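Local coordinates for protein endonuclease V (Homo sapiens, PDB 6OZE) that probably cleaves RNA at inosine sites as a metal-ion-dependent endoribonuclease of the RNase H-like superfamily, at residues C56-V60 and Q230-S235; N120-H125 and L149-L155. The protein carries 4 engineered substitutions. Numbering follows the deposited sequence.

Interaction 1 (C56-V60 and Q230-S235); sequences CASLV and QADICS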
loop_
_atom_site.group_PDB
_atom_site.type_symbol
_atom_site.label_atom_id
_atom_site.label_comp_id
_atom_site.label_asym_id
_atom_site.label_seq_id
_atom_site.Cartn_x
_atom_site.Cartn_y
_atom_site.Cartn_z
ATOM N N CYS A 56 -12.654 5.859 -7.894
ATOM C CA CYS A 56 -11.562 6.516 -8.594
ATOM C C CYS A 56 -10.262 5.812 -8.241
ATOM O O CYS A 56 -10.022 5.491 -7.070
ATOM C CB CYS A 56 -11.472 7.990 -8.207
ATOM S SG CYS A 56 -10.236 8.888 -9.124
ATOM N N ALA A 57 -9.445 5.542 -9.254
ATOM C CA ALA A 57 -8.113 4.978 -9.070
ATOM C C ALA A 57 -7.098 6.056 -9.413
ATOM O O ALA A 57 -7.240 6.744 -10.434
ATOM C CB ALA A 57 -7.911 3.753 -9.975
ATOM N N SER A 58 -6.082 6.222 -8.553
ATOM C CA SER A 58 -5.089 7.265 -8.756
ATOM C C SER A 58 -3.675 6.723 -8.593
ATOM O O SER A 58 -3.418 5.853 -7.748
ATOM C CB SER A 58 -5.273 8.417 -7.759
ATOM O OG SER A 58 -6.545 9.042 -7.959
ATOM N N LEU A 59 -2.771 7.259 -9.404
ATOM C CA LEU A 59 -1.337 7.001 -9.293
ATOM C C LEU A 59 -0.619 8.331 -9.265
ATOM O O LEU A 59 -0.853 9.187 -10.126
ATOM C CB LEU A 59 -0.863 6.166 -10.491
ATOM C CG LEU A 59 0.651 6.097 -10.723
ATOM C CD1 LEU A 59 1.315 5.327 -9.586
ATOM C CD2 LEU A 59 0.935 5.418 -12.055
ATOM N N VAL A 60 0.248 8.513 -8.265
ATOM C CA VAL A 60 1.093 9.697 -8.191
ATOM C C VAL A 60 2.542 9.246 -8.096
ATOM O O VAL A 60 2.839 8.144 -7.625
ATOM C CB VAL A 60 0.742 10.632 -7.014
ATOM C CG1 VAL A 60 -0.705 11.124 -7.135
ATOM C CG2 VAL A 60 1.000 9.937 -5.655
ATOM N N GLN A 230 -1.093 12.067 -1.229
ATOM C CA GLN A 230 -1.367 12.766 -2.486
ATOM C C GLN A 230 -2.259 11.937 -3.397
ATOM O O GLN A 230 -3.099 12.498 -4.105
ATOM C CB GLN A 230 -0.060 13.169 -3.173
ATOM C CG GLN A 230 0.731 14.239 -2.407
ATOM C CD GLN A 230 0.023 15.570 -2.347
ATOM O OE1 GLN A 230 -0.753 15.916 -3.243
ATOM N NE2 GLN A 230 0.280 16.329 -1.293
ATOM N N ALA A 231 -2.113 10.608 -3.389
ATOM C CA ALA A 231 -3.000 9.799 -4.225
ATOM C C ALA A 231 -4.426 9.851 -3.693
ATOM O O ALA A 231 -5.380 9.904 -4.483
ATOM C CB ALA A 231 -2.477 8.365 -4.328
ATOM N N ASP A 232 -4.586 9.880 -2.366
ATOM C CA ASP A 232 -5.917 10.000 -1.783
ATOM C C ASP A 232 -6.555 11.332 -2.164
ATOM O O ASP A 232 -7.736 11.374 -2.541
ATOM C CB ASP A 232 -5.843 9.857 -0.264
ATOM C CG ASP A 232 -7.212 9.889 0.385
ATOM O OD1 ASP A 232 -7.967 8.903 0.239
ATOM O OD2 ASP A 232 -7.539 10.904 1.032
ATOM N N ILE A 233 -5.799 12.423 -2.061
ATOM C CA ILE A 233 -6.301 13.742 -2.436
ATOM C C ILE A 233 -6.678 13.765 -3.907
ATOM O O ILE A 233 -7.741 14.273 -4.276
ATOM C CB ILE A 233 -5.262 14.826 -2.097
ATOM C CG1 ILE A 233 -5.115 14.958 -0.574
ATOM C CG2 ILE A 233 -5.652 16.173 -2.719
ATOM C CD1 ILE A 233 -3.910 15.759 -0.131
ATOM N N CYS A 234 -5.818 13.215 -4.774
ATOM C CA CYS A 234 -6.143 13.189 -6.203
ATOM C C CYS A 234 -7.465 12.466 -6.466
ATOM O O CYS A 234 -8.283 12.920 -7.283
ATOM C CB CYS A 234 -5.015 12.507 -6.976
ATOM S SG CYS A 234 -3.606 13.575 -7.278
ATOM N N SER A 235 -7.687 11.329 -5.805
ATOM C CA SER A 235 -8.927 10.592 -6.046
ATOM C C SER A 235 -10.137 11.387 -5.574
ATOM O O SER A 235 -11.167 11.433 -6.264
ATOM C CB SER A 235 -8.912 9.238 -5.347
ATOM O OG SER A 235 -8.015 8.357 -5.963
#

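Interaction 2 (N120-H125 and L149-L155); sequences NGVLHH and LLQVDGL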
loop_
_atom_site.group_PDB
_atom_site.type_symbol
_atom_site.label_atom_id
_atom_site.label_comp_id
_atom_site.label_asym_id
_atom_site.label_seq_id
_atom_site.Cartn_x
_atom_site.Cartn_y
_atom_site.Cartn_z
ATOM N N ASN A 120 -2.745 -3.522 2.384
ATOM C CA ASN A 120 -1.791 -4.395 3.048
ATOM C C ASN A 120 -1.049 -5.255 2.031
ATOM O O ASN A 120 -1.519 -5.500 0.915
ATOM C CB ASN A 120 -2.480 -5.313 4.058
ATOM C CG ASN A 120 -3.074 -4.564 5.229
ATOM O OD1 ASN A 120 -2.417 -4.350 6.260
ATOM N ND2 ASN A 120 -4.346 -4.197 5.098
ATOM N N GLY A 121 0.130 -5.705 2.442
ATOM C CA GLY A 121 0.900 -6.686 1.713
ATOM C C GLY A 121 0.736 -8.065 2.307
ATOM O O GLY A 121 -0.341 -8.672 2.230
ATOM N N VAL A 122 1.802 -8.580 2.917
ATOM C CA VAL A 122 1.728 -9.922 3.477
ATOM C C VAL A 122 0.905 -9.967 4.758
ATOM O O VAL A 122 0.487 -11.055 5.176
ATOM C CB VAL A 122 3.130 -10.539 3.588
ATOM C CG1 VAL A 122 3.794 -10.560 2.214
ATOM C CG2 VAL A 122 3.961 -9.757 4.553
ATOM N N LEU A 123 0.636 -8.821 5.385
ATOM C CA LEU A 123 -0.262 -8.787 6.543
ATOM C C LEU A 123 -1.674 -8.828 5.974
ATOM O O LEU A 123 -2.281 -7.795 5.685
ATOM C CB LEU A 123 -0.025 -7.524 7.362
ATOM C CG LEU A 123 -0.522 -7.412 8.813
ATOM C CD1 LEU A 123 -0.069 -6.091 9.429
ATOM C CD2 LEU A 123 -2.030 -7.554 8.941
ATOM N N HIS A 124 -2.204 -10.035 5.823
ATOM C CA HIS A 124 -3.425 -10.224 5.054
ATOM C C HIS A 124 -3.954 -11.623 5.334
ATOM O O HIS A 124 -3.209 -12.511 5.757
ATOM C CB HIS A 124 -3.128 -10.027 3.565
ATOM C CG HIS A 124 -4.312 -10.217 2.666
ATOM N ND1 HIS A 124 -4.550 -11.394 1.998
ATOM C CD2 HIS A 124 -5.306 -9.369 2.309
ATOM C CE1 HIS A 124 -5.648 -11.271 1.271
ATOM N NE2 HIS A 124 -6.127 -10.053 1.444
ATOM N N HIS A 125 -5.255 -11.805 5.069
ATOM C CA HIS A 125 -5.929 -13.076 5.336
ATOM C C HIS A 125 -5.147 -14.259 4.780
ATOM O O HIS A 125 -5.081 -15.323 5.407
ATOM C CB HIS A 125 -7.319 -13.072 4.691
ATOM C CG HIS A 125 -8.171 -11.899 5.062
ATOM N ND1 HIS A 125 -7.845 -10.603 4.727
ATOM C CD2 HIS A 125 -9.355 -11.831 5.714
ATOM C CE1 HIS A 125 -8.782 -9.785 5.170
ATOM N NE2 HIS A 125 -9.711 -10.505 5.773
ATOM N N LEU A 149 -5.448 -1.970 11.676
ATOM C CA LEU A 149 -4.870 -3.297 11.858
ATOM C C LEU A 149 -5.820 -4.374 11.344
ATOM O O LEU A 149 -6.948 -4.506 11.834
ATOM C CB LEU A 149 -4.566 -3.523 13.337
ATOM C CG LEU A 149 -3.975 -4.894 13.657
ATOM C CD1 LEU A 149 -2.627 -5.049 12.964
ATOM C CD2 LEU A 149 -3.844 -5.086 15.166
ATOM N N LEU A 150 -5.360 -5.156 10.370
ATOM C CA LEU A 150 -6.101 -6.321 9.903
ATOM C C LEU A 150 -5.852 -7.470 10.874
ATOM O O LEU A 150 -4.705 -7.885 11.068
ATOM C CB LEU A 150 -5.617 -6.712 8.509
ATOM C CG LEU A 150 -6.585 -6.704 7.325
ATOM C CD1 LEU A 150 -5.949 -7.404 6.125
ATOM C CD2 LEU A 150 -7.917 -7.339 7.690
ATOM N N GLN A 151 -6.915 -7.994 11.483
ATOM C CA GLN A 151 -6.760 -8.978 12.558
ATOM C C GLN A 151 -6.709 -10.390 11.976
ATOM O O GLN A 151 -7.676 -11.152 12.009
ATOM C CB GLN A 151 -7.854 -8.805 13.606
ATOM C CG GLN A 151 -7.731 -7.503 14.393
ATOM C CD GLN A 151 -8.770 -7.371 15.492
ATOM O OE1 GLN A 151 -8.568 -6.651 16.471
ATOM N NE2 GLN A 151 -9.895 -8.062 15.331
ATOM N N VAL A 152 -5.531 -10.749 11.456
ATOM C CA VAL A 152 -5.294 -12.038 10.819
ATOM C C VAL A 152 -4.104 -12.729 11.476
ATOM O O VAL A 152 -3.249 -12.092 12.096
ATOM C CB VAL A 152 -5.069 -11.908 9.299
ATOM C CG1 VAL A 152 -6.316 -11.357 8.615
ATOM C CG2 VAL A 152 -3.863 -11.032 9.021
ATOM N N ASP A 153 -4.057 -14.056 11.318
ATOM C CA ASP A 153 -2.996 -14.891 11.894
ATOM C C ASP A 153 -2.811 -14.612 13.386
ATOM O O ASP A 153 -1.692 -14.469 13.884
ATOM C CB ASP A 153 -1.675 -14.768 11.122
ATOM C CG ASP A 153 -0.646 -15.824 11.534
ATOM O OD1 ASP A 153 -1.025 -16.805 12.210
ATOM O OD2 ASP A 153 0.544 -15.669 11.188
ATOM N N GLY A 154 -3.925 -14.512 14.102
ATOM C CA GLY A 154 -3.877 -14.288 15.531
ATOM C C GLY A 154 -3.547 -12.878 15.965
ATOM O O GLY A 154 -3.427 -12.638 17.172
ATOM N N LEU A 155 -3.378 -11.939 15.034
ATOM C CA LEU A 155 -3.196 -10.546 15.413
ATOM C C LEU A 155 -4.514 -9.957 15.892
ATOM O O LEU A 155 -5.575 -10.233 15.333
ATOM C CB LEU A 155 -2.695 -9.734 14.222
ATOM C CG LEU A 155 -1.211 -9.789 13.884
ATOM C CD1 LEU A 155 -0.957 -9.032 12.596
ATOM C CD2 LEU A 155 -0.393 -9.198 15.018
HETATM O O HOH W 1 -3.165 -3.950 8.884
#

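Interaction 1 (C56-V60 and Q230-S235)
C56 opens the contact from strand 54-63, its side chain turned toward helix 226-242. Its carbonyl O lies 3.7 Å from S235 OG, and its SG 3.9 Å from that same OG; H238 and I239 of the same helix also touch the small thiol. A57 points the other way, toward F95 and L99 of helix 89-106. This alternation suits a strand of the RNase H-like fold, whose mixed sheet carries helices on both faces; the strand and helix segments cross at 138°, their axes 7.5 Å apart at closest approach. S58 turns back to the C-terminal helix: its OG and S235 OG share a 2.6 Å hydrogen bond, while S74 and D44 extend the polar network. Serine facing alanine lets the backbones come close, with S58 CB 3.6 Å from A231 O. L59, again on the far face, packs on L99 and L103. V60 returns with a branched wedge: small A231 lets V60 CG2 settle 4.0 Å from its CB, while V60 CG1 packs 3.8 Å from C234 SG.

Interaction 2 (N120-H125 and L149-L155)
Two loops that follow neighbouring parallel strands of the RNase H-like sheet, 115-118 and 142-146, pack together here with side chains that interdigitate. The 149-155 loop owes its shape to two tight bends. An inverse gamma turn centred on Q151 is closed by a weak bond from V152 N to L150 O, and a type I' beta turn runs from V152 to L155, with L155 N 2.9 Å from V152 O. G154 suits this second turn because its phi is positive. The turns leave L150, V152 and L155 bordering a hollow, which L123 fills with its extended side chain: L123 CD2 comes within 3.7 Å of L150 CB, 3.9 Å of V152 CG2 and 4.1 Å of L155 CD1. Leucine suits the spot because it is long enough to reach in and wholly apolar; L177 and L185 on the sheet also touch it. In return, L150 is a bump pushed toward N120-H125, its CD1 lying 3.9 Å from H124 CA and its CD2 3.6 Å from H125 CE1. V152 lies over the H124-H125 backbone, its CG2 3.6 Å from H124 O and its CG1 3.7 Å from H125 CA. H125, more exposed, lays its flat ring against the same valine in a CH-pi contact, V152 CG1 standing over the face, 4.2 Å from the centroid of the H125 ring and 13° off its normal. At the other end of the contact the polar amide of N120 suits a partly exposed position where water can enter: a water donates to N120 OD1 at 2.8 Å and accepts from L150 N at 2.9 Å.

Overall arrangement
Interaction 1 is a buried contact within the layered fold, joining a sheet strand to the C-terminal helix that packs on it; interaction 2 lies at the surface, where two loops meet beyond the ends of adjacent strands. The two share no secondary-structure element, sit on opposite sides of the chain's centre, and come no nearer than about 14 Å between nearest atoms, although both belong to the same sheet-based domain. Their chemistry follows their setting. Interaction 1 uses small residues and a direct serine-serine bond linked to further polar partners in the interior. Interaction 2 depends on larger aliphatic groups, a histidine ring and a bridging water.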